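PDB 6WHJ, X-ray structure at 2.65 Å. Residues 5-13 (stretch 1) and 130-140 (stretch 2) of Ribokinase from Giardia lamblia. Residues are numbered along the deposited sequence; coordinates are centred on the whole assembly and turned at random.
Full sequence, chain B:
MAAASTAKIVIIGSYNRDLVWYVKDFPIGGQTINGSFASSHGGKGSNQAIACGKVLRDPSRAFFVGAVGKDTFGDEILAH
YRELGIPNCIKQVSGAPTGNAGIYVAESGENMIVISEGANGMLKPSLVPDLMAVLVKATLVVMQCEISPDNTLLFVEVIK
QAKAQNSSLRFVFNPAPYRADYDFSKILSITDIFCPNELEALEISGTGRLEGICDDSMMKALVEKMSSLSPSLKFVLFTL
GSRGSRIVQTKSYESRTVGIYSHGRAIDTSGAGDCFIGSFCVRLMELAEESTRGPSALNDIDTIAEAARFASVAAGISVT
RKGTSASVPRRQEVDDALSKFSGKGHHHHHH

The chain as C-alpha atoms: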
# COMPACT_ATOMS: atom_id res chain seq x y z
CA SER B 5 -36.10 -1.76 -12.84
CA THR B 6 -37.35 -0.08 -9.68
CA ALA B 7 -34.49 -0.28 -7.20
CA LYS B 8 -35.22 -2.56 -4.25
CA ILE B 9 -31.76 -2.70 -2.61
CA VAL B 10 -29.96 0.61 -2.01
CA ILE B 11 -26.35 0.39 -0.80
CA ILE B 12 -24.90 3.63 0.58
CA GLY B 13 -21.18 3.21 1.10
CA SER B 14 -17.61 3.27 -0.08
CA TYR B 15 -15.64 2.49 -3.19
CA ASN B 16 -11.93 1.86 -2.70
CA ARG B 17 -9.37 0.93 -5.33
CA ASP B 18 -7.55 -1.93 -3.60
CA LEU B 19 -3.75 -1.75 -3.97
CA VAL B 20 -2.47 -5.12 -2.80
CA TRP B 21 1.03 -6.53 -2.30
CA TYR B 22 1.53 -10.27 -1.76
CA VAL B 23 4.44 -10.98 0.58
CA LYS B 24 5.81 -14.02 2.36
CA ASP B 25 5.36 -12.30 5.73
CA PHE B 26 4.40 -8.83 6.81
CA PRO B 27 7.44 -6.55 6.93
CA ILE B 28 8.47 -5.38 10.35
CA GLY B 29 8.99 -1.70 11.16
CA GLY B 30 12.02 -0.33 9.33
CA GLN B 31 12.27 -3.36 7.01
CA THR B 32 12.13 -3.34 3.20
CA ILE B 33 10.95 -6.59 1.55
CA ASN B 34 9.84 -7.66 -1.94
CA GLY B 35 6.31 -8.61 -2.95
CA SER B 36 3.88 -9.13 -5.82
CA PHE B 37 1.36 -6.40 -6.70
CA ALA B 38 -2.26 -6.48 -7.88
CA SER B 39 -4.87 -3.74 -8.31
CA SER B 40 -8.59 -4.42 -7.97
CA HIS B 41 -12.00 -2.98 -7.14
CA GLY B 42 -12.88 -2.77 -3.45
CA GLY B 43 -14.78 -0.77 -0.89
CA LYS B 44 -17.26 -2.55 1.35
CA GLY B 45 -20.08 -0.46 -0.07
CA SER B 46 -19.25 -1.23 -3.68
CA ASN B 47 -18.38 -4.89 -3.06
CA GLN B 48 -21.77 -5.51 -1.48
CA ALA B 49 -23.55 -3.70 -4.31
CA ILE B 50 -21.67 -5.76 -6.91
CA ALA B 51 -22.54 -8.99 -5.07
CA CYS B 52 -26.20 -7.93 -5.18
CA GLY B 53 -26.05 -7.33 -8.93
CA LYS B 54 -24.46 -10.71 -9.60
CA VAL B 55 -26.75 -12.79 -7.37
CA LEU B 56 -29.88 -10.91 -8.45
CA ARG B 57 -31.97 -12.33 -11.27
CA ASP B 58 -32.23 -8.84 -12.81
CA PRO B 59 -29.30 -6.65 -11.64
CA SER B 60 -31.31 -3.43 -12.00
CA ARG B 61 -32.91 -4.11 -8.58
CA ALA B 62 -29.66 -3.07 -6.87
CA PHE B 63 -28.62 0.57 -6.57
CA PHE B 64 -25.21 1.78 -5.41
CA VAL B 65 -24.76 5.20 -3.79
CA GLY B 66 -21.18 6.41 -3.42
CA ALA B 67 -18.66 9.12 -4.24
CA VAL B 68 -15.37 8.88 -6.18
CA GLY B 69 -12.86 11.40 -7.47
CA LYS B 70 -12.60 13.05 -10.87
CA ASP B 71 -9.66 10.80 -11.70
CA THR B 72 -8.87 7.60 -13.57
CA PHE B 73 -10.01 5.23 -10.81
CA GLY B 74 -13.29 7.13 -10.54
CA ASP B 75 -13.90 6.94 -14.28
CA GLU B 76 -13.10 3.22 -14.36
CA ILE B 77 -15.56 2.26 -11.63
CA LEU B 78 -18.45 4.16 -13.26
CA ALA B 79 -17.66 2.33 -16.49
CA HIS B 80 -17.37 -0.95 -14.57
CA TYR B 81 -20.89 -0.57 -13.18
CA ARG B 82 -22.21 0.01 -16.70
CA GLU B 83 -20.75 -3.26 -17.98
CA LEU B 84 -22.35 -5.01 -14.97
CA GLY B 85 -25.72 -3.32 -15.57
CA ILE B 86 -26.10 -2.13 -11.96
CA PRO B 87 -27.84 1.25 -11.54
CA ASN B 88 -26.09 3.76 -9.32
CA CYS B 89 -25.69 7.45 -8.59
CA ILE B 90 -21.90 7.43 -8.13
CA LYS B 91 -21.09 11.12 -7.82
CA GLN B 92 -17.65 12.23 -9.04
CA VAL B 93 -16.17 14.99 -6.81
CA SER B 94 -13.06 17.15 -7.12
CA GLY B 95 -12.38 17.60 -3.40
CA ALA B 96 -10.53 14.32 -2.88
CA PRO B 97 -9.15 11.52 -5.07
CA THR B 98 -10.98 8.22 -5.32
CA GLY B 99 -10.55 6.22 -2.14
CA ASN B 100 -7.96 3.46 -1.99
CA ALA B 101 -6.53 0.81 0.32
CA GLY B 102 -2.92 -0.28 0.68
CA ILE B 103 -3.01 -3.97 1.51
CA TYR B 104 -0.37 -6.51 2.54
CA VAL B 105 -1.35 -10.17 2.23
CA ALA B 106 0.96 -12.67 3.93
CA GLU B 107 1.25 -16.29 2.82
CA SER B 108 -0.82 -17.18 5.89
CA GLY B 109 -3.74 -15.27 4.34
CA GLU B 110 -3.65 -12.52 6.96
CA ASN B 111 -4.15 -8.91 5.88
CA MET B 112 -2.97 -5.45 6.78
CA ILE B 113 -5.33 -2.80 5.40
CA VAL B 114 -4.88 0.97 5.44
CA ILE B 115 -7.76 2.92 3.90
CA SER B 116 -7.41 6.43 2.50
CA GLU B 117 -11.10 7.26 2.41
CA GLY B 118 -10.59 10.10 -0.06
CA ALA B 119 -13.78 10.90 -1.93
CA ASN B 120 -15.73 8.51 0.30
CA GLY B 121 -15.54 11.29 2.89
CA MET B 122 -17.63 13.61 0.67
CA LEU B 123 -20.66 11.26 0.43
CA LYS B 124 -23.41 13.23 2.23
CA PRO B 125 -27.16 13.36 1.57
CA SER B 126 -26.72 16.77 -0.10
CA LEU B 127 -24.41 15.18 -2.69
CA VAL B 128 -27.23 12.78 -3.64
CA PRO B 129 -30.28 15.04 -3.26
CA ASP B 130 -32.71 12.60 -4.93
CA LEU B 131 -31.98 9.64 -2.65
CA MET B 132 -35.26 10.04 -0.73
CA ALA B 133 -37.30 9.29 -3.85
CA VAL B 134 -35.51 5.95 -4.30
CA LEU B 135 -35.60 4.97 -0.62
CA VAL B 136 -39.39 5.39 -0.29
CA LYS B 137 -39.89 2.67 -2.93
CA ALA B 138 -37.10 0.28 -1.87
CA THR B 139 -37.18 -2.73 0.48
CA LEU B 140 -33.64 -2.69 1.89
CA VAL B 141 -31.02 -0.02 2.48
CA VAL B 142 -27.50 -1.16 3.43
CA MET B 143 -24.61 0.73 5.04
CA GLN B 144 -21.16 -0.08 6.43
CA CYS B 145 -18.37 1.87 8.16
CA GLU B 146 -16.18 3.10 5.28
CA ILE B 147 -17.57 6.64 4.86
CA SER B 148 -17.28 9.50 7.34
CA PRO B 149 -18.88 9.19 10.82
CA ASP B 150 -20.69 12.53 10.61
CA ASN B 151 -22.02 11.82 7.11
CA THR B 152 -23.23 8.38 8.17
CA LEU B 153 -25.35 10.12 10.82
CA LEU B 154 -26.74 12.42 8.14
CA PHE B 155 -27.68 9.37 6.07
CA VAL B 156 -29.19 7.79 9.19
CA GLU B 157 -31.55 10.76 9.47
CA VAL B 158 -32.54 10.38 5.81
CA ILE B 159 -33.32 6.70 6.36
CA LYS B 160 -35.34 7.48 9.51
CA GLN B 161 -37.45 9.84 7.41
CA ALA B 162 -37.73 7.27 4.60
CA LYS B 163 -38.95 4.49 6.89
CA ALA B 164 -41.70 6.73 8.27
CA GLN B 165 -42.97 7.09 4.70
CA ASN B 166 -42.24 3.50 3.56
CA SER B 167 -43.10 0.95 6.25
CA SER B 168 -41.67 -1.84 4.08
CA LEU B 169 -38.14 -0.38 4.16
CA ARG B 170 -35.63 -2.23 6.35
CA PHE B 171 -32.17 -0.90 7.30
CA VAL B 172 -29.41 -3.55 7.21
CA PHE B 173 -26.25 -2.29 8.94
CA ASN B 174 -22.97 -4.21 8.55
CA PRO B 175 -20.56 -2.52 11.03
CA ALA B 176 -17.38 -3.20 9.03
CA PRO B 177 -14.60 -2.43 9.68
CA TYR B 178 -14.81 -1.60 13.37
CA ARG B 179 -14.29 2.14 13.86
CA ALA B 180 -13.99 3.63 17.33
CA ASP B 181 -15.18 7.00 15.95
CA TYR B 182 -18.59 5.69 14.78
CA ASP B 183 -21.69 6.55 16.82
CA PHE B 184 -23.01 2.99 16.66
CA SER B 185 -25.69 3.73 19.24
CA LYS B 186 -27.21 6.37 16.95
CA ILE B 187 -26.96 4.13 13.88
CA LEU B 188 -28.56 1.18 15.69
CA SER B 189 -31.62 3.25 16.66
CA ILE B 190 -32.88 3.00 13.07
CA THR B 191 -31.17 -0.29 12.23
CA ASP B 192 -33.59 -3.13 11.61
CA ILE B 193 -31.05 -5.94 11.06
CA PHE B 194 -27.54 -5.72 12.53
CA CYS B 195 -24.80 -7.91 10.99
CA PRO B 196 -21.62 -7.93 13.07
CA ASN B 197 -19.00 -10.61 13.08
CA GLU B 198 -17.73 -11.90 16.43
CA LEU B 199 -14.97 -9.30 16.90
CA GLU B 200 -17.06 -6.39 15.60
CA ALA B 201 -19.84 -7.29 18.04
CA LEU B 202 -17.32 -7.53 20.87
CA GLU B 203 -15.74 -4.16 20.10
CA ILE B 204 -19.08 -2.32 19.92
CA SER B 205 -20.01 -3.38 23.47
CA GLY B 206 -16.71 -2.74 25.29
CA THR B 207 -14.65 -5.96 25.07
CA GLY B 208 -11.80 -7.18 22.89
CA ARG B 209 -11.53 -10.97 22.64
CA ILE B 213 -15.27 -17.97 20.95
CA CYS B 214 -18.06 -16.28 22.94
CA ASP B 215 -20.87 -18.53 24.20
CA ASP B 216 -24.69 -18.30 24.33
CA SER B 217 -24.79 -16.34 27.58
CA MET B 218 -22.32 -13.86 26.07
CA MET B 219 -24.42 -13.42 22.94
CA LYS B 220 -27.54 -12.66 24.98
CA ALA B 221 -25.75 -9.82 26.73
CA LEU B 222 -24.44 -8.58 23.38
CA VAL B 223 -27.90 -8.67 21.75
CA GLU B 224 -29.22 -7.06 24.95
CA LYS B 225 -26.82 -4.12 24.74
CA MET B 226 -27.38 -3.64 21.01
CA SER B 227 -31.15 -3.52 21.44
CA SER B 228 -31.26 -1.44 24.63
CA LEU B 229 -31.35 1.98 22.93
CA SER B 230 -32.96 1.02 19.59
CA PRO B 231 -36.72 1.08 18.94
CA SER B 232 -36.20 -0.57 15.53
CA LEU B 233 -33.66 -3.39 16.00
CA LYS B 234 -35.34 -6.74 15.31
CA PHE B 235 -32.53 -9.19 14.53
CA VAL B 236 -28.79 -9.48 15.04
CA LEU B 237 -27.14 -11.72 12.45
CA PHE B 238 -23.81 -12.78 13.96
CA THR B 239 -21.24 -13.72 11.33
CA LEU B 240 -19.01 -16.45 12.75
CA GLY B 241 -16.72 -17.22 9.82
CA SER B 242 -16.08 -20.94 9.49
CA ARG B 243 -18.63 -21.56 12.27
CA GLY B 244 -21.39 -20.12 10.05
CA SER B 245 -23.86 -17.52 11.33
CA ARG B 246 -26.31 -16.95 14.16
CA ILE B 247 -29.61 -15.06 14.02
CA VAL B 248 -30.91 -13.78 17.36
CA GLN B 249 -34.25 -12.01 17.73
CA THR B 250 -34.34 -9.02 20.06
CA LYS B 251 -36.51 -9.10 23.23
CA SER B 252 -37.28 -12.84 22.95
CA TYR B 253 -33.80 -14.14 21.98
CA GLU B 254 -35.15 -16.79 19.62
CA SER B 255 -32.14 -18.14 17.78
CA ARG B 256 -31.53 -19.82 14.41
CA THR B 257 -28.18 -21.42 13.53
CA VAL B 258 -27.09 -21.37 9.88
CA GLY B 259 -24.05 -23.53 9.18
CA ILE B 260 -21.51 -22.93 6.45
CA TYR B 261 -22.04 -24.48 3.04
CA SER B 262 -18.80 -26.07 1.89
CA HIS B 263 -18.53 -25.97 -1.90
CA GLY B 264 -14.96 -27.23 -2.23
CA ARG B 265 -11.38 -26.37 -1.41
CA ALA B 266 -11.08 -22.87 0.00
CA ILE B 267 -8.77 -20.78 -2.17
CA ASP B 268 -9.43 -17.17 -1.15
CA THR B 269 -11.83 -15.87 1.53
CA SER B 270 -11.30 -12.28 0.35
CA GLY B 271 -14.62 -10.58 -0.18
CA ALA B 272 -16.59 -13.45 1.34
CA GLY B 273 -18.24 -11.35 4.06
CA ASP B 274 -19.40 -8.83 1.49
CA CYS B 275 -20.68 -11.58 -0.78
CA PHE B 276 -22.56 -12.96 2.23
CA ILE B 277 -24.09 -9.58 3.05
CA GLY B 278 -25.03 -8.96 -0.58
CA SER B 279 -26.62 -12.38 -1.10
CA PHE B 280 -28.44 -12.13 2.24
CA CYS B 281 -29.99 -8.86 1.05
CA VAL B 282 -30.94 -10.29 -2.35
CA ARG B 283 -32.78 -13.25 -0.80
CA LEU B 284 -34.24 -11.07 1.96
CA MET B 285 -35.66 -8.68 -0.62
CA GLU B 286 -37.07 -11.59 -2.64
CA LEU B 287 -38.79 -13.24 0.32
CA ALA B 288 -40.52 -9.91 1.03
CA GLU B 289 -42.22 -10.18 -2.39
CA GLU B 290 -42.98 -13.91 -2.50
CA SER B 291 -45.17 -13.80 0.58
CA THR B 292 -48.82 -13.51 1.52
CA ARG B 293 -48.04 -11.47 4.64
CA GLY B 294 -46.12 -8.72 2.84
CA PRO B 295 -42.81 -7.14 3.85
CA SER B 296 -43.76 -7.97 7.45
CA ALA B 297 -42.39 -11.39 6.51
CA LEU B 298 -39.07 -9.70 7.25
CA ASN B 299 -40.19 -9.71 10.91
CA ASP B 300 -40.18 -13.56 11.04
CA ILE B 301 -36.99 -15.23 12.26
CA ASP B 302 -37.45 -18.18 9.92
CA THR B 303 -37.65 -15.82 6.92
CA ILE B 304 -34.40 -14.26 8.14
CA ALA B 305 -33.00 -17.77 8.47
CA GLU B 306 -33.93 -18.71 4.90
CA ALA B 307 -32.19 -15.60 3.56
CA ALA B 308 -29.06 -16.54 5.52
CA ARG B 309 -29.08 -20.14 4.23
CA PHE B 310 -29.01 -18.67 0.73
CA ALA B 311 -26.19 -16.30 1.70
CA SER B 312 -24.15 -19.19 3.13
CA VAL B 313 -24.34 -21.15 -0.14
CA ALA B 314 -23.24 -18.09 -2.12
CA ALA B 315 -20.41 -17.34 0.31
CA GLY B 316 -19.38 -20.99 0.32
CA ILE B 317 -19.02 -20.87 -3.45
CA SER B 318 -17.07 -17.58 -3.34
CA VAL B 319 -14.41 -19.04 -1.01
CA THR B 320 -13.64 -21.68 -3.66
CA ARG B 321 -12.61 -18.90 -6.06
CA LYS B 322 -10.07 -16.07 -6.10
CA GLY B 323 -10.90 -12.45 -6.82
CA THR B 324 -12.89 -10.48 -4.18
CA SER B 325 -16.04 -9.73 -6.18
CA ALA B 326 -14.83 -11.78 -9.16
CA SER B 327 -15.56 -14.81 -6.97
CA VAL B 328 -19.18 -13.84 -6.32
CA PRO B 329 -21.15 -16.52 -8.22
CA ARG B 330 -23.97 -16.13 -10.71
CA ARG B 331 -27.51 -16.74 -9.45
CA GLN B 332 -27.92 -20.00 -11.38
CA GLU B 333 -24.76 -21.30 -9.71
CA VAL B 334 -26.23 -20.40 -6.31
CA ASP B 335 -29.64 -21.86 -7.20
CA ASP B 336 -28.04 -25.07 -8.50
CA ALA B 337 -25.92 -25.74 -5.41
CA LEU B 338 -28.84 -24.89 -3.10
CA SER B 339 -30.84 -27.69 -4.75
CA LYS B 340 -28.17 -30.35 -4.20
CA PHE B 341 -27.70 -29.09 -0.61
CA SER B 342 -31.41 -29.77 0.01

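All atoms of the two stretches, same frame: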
# COMPACT_ATOMS: atom_id res chain seq x y z
N SER B 5 -36.66 -3.06 -12.48
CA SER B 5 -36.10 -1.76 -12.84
C SER B 5 -36.17 -0.78 -11.67
O SER B 5 -35.24 -0.01 -11.43
CB SER B 5 -36.81 -1.19 -14.06
OG SER B 5 -36.10 -0.08 -14.59
N THR B 6 -37.28 -0.81 -10.93
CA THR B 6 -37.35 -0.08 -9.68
C THR B 6 -36.32 -0.67 -8.72
O THR B 6 -36.24 -1.89 -8.56
CB THR B 6 -38.75 -0.18 -9.08
OG1 THR B 6 -39.73 0.18 -10.06
CG2 THR B 6 -38.90 0.73 -7.86
N ALA B 7 -35.55 0.20 -8.06
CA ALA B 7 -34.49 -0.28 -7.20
C ALA B 7 -35.10 -0.78 -5.90
O ALA B 7 -35.93 -0.09 -5.30
CB ALA B 7 -33.46 0.81 -6.93
N LYS B 8 -34.73 -2.00 -5.49
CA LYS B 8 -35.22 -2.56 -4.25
C LYS B 8 -34.16 -2.68 -3.17
O LYS B 8 -34.50 -2.71 -1.99
CB LYS B 8 -35.82 -3.96 -4.49
CG LYS B 8 -36.89 -4.05 -5.58
CD LYS B 8 -38.30 -4.00 -5.01
CE LYS B 8 -38.75 -2.58 -4.72
NZ LYS B 8 -39.90 -2.55 -3.76
N ILE B 9 -32.88 -2.69 -3.55
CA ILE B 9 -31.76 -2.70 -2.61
C ILE B 9 -30.92 -1.47 -2.90
O ILE B 9 -30.43 -1.30 -4.02
CB ILE B 9 -30.91 -3.98 -2.72
CG1 ILE B 9 -31.76 -5.23 -2.48
CG2 ILE B 9 -29.73 -3.93 -1.72
CD1 ILE B 9 -31.08 -6.52 -2.91
N VAL B 10 -30.77 -0.60 -1.90
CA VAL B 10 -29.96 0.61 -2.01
C VAL B 10 -28.77 0.44 -1.07
O VAL B 10 -28.96 0.21 0.14
CB VAL B 10 -30.79 1.87 -1.67
CG1 VAL B 10 -29.95 3.13 -1.77
CG2 VAL B 10 -32.01 1.98 -2.55
N ILE B 11 -27.56 0.53 -1.60
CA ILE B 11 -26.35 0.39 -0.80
C ILE B 11 -25.64 1.74 -0.78
O ILE B 11 -25.21 2.24 -1.82
CB ILE B 11 -25.41 -0.71 -1.33
CG1 ILE B 11 -26.14 -2.05 -1.47
CG2 ILE B 11 -24.20 -0.86 -0.44
CD1 ILE B 11 -26.64 -2.31 -2.87
N ILE B 12 -25.55 2.34 0.40
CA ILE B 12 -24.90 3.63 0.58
C ILE B 12 -23.56 3.36 1.25
O ILE B 12 -23.52 3.04 2.45
CB ILE B 12 -25.75 4.58 1.43
CG1 ILE B 12 -27.19 4.64 0.91
CG2 ILE B 12 -25.14 5.96 1.43
CD1 ILE B 12 -28.18 5.30 1.88
N GLY B 13 -22.47 3.48 0.51
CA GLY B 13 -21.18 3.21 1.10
C GLY B 13 -20.01 3.51 0.18
O GLY B 13 -20.12 4.29 -0.77
N ASP B 130 -31.52 13.34 -4.53
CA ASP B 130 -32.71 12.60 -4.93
C ASP B 130 -32.77 11.21 -4.33
O ASP B 130 -33.54 10.37 -4.80
CB ASP B 130 -32.78 12.53 -6.46
CG ASP B 130 -32.98 13.90 -7.07
OD1 ASP B 130 -33.88 14.61 -6.60
OD2 ASP B 130 -32.21 14.26 -7.99
N LEU B 131 -32.01 10.97 -3.26
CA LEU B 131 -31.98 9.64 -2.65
C LEU B 131 -33.33 9.30 -2.03
O LEU B 131 -33.76 8.14 -2.08
CB LEU B 131 -30.88 9.59 -1.60
CG LEU B 131 -30.76 8.35 -0.72
CD1 LEU B 131 -30.43 7.14 -1.58
CD2 LEU B 131 -29.70 8.56 0.34
N MET B 132 -34.00 10.29 -1.43
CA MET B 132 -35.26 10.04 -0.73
C MET B 132 -36.28 9.40 -1.66
O MET B 132 -37.03 8.50 -1.25
CB MET B 132 -35.79 11.35 -0.14
CG MET B 132 -37.10 11.21 0.62
SD MET B 132 -36.96 10.24 2.15
CE MET B 132 -35.91 11.31 3.14
N ALA B 133 -36.33 9.84 -2.92
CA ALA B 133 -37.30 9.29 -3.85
C ALA B 133 -37.08 7.80 -4.08
O ALA B 133 -38.04 7.04 -4.23
CB ALA B 133 -37.24 10.05 -5.19
N VAL B 134 -35.81 7.37 -4.09
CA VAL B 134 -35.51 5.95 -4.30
C VAL B 134 -35.80 5.15 -3.04
O VAL B 134 -36.38 4.05 -3.11
CB VAL B 134 -34.04 5.79 -4.74
CG1 VAL B 134 -33.74 4.33 -5.05
CG2 VAL B 134 -33.72 6.67 -5.93
N LEU B 135 -35.47 5.70 -1.88
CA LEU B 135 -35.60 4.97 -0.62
C LEU B 135 -37.06 4.69 -0.28
O LEU B 135 -37.36 3.64 0.32
CB LEU B 135 -34.95 5.77 0.50
CG LEU B 135 -33.44 5.71 0.68
CD1 LEU B 135 -32.99 6.69 1.77
CD2 LEU B 135 -33.02 4.29 1.02
N VAL B 136 -37.98 5.58 -0.64
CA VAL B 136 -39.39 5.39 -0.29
C VAL B 136 -40.07 4.33 -1.15
O VAL B 136 -41.23 3.99 -0.89
CB VAL B 136 -40.19 6.70 -0.39
CG1 VAL B 136 -39.64 7.73 0.58
CG2 VAL B 136 -40.15 7.24 -1.81
N LYS B 137 -39.37 3.77 -2.14
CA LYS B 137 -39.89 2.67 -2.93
C LYS B 137 -39.05 1.40 -2.80
O LYS B 137 -39.39 0.39 -3.41
CB LYS B 137 -39.99 3.06 -4.41
N ALA B 138 -37.98 1.43 -2.02
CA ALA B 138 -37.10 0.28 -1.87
C ALA B 138 -37.54 -0.60 -0.69
O ALA B 138 -38.37 -0.23 0.13
CB ALA B 138 -35.65 0.74 -1.68
N THR B 139 -36.96 -1.80 -0.62
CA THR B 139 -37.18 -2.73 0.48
C THR B 139 -36.05 -2.71 1.50
O THR B 139 -36.31 -2.73 2.71
CB THR B 139 -37.35 -4.17 -0.04
OG1 THR B 139 -38.45 -4.23 -0.97
CG2 THR B 139 -37.64 -5.12 1.12
N LEU B 140 -34.81 -2.65 1.03
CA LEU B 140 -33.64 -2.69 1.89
C LEU B 140 -32.71 -1.52 1.57
O LEU B 140 -32.53 -1.15 0.41
CB LEU B 140 -32.87 -4.00 1.71
CG LEU B 140 -33.64 -5.29 1.98
CD1 LEU B 140 -32.71 -6.48 1.73
CD2 LEU B 140 -34.18 -5.29 3.40

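How does the contact begin at the N-terminal end of stretch 1? Ser 5 lies beyond reach of the other segment and is poorly ordered, so Thr 6 makes the first approach, its CG2 lying 4.3 Å from CB of Lys 137. The rest of the Lys 137 side chain is not modelled, so nothing can be said of where that chain runs. Ala 7 fits more closely. Its CB lies 4.0 Å from CG1 of Val 134, an apolar contact with the last part of the helix, while its carbonyl O sits 3.6 Å from CA of Ala 138, just where the chain leaves the turn that runs from Leu 135 to Ala 138.

Why does Lys 8 hold so much of the contact together? It uses both its backbone and its side chain. Its carbonyl O accepts two hydrogen bonds from consecutive amides: Thr 139 N lies 3.0 Å from Lys 8 O, and Leu 140 N is likewise 3.0 Å from Lys 8 O. The second is nearly straight, with an angle of 171° at the hydrogen, whereas the bond from Thr 139 is more bent at 150°. The side chain of Lys 8 leaves the backbone sideways, but its end comes nearer, and NZ of Lys 8 donates to the carbonyl O of Lys 137 at 3.0 Å. A charged amine thus meets a main-chain carbonyl within the turn, and the lysine is hydrogen-bonded to three residues, Lys 137, Thr 139 and Leu 140.

What joins the backbones at Ile 9 and Val 10? Here Ile 9 pairs with Leu 140 in a parallel beta bridge, with their CA atoms 4.9 Å apart. In the pattern typical of parallel pairing, Leu 140 bonds to the residues flanking its partner: its N reaches back to Lys 8 O, and its O accepts from Val 10 N at 3.0 Å, with an angle of 166°. The same carbonyl also receives a CA-H...O contact, Ile 9 CA lying 3.5 Å from Leu 140 O. The side chains of Ile 9 and Leu 140 share one face of the sheet and meet loosely, CG1 of Ile 9 being 4.5 Å from CD1 of Leu 140.

How does the strand meet the helix as it continues? Alternation along the strand decides this: Val 10 and Ile 12 point toward the other stretch, while Ile 11 points away and makes no contact with it. Val 10 touches four apolar side chains. Its CG2 packs 3.8 Å from CG1 of Val 134 and 3.9 Å from CB of Ala 138, and its CG1 lies 4.0 Å from CD1 of Leu 131; Leu 135 joins more distantly, its CD2 being 4.3 Å from CB of Val 10. Further along, Ile 12 extends CD1 to within 3.9 Å of CD2 of Leu 131, one end of a packing that runs back along the helix as the strand advances. Gly 13 adds nothing, and the contact ends at Ile 12.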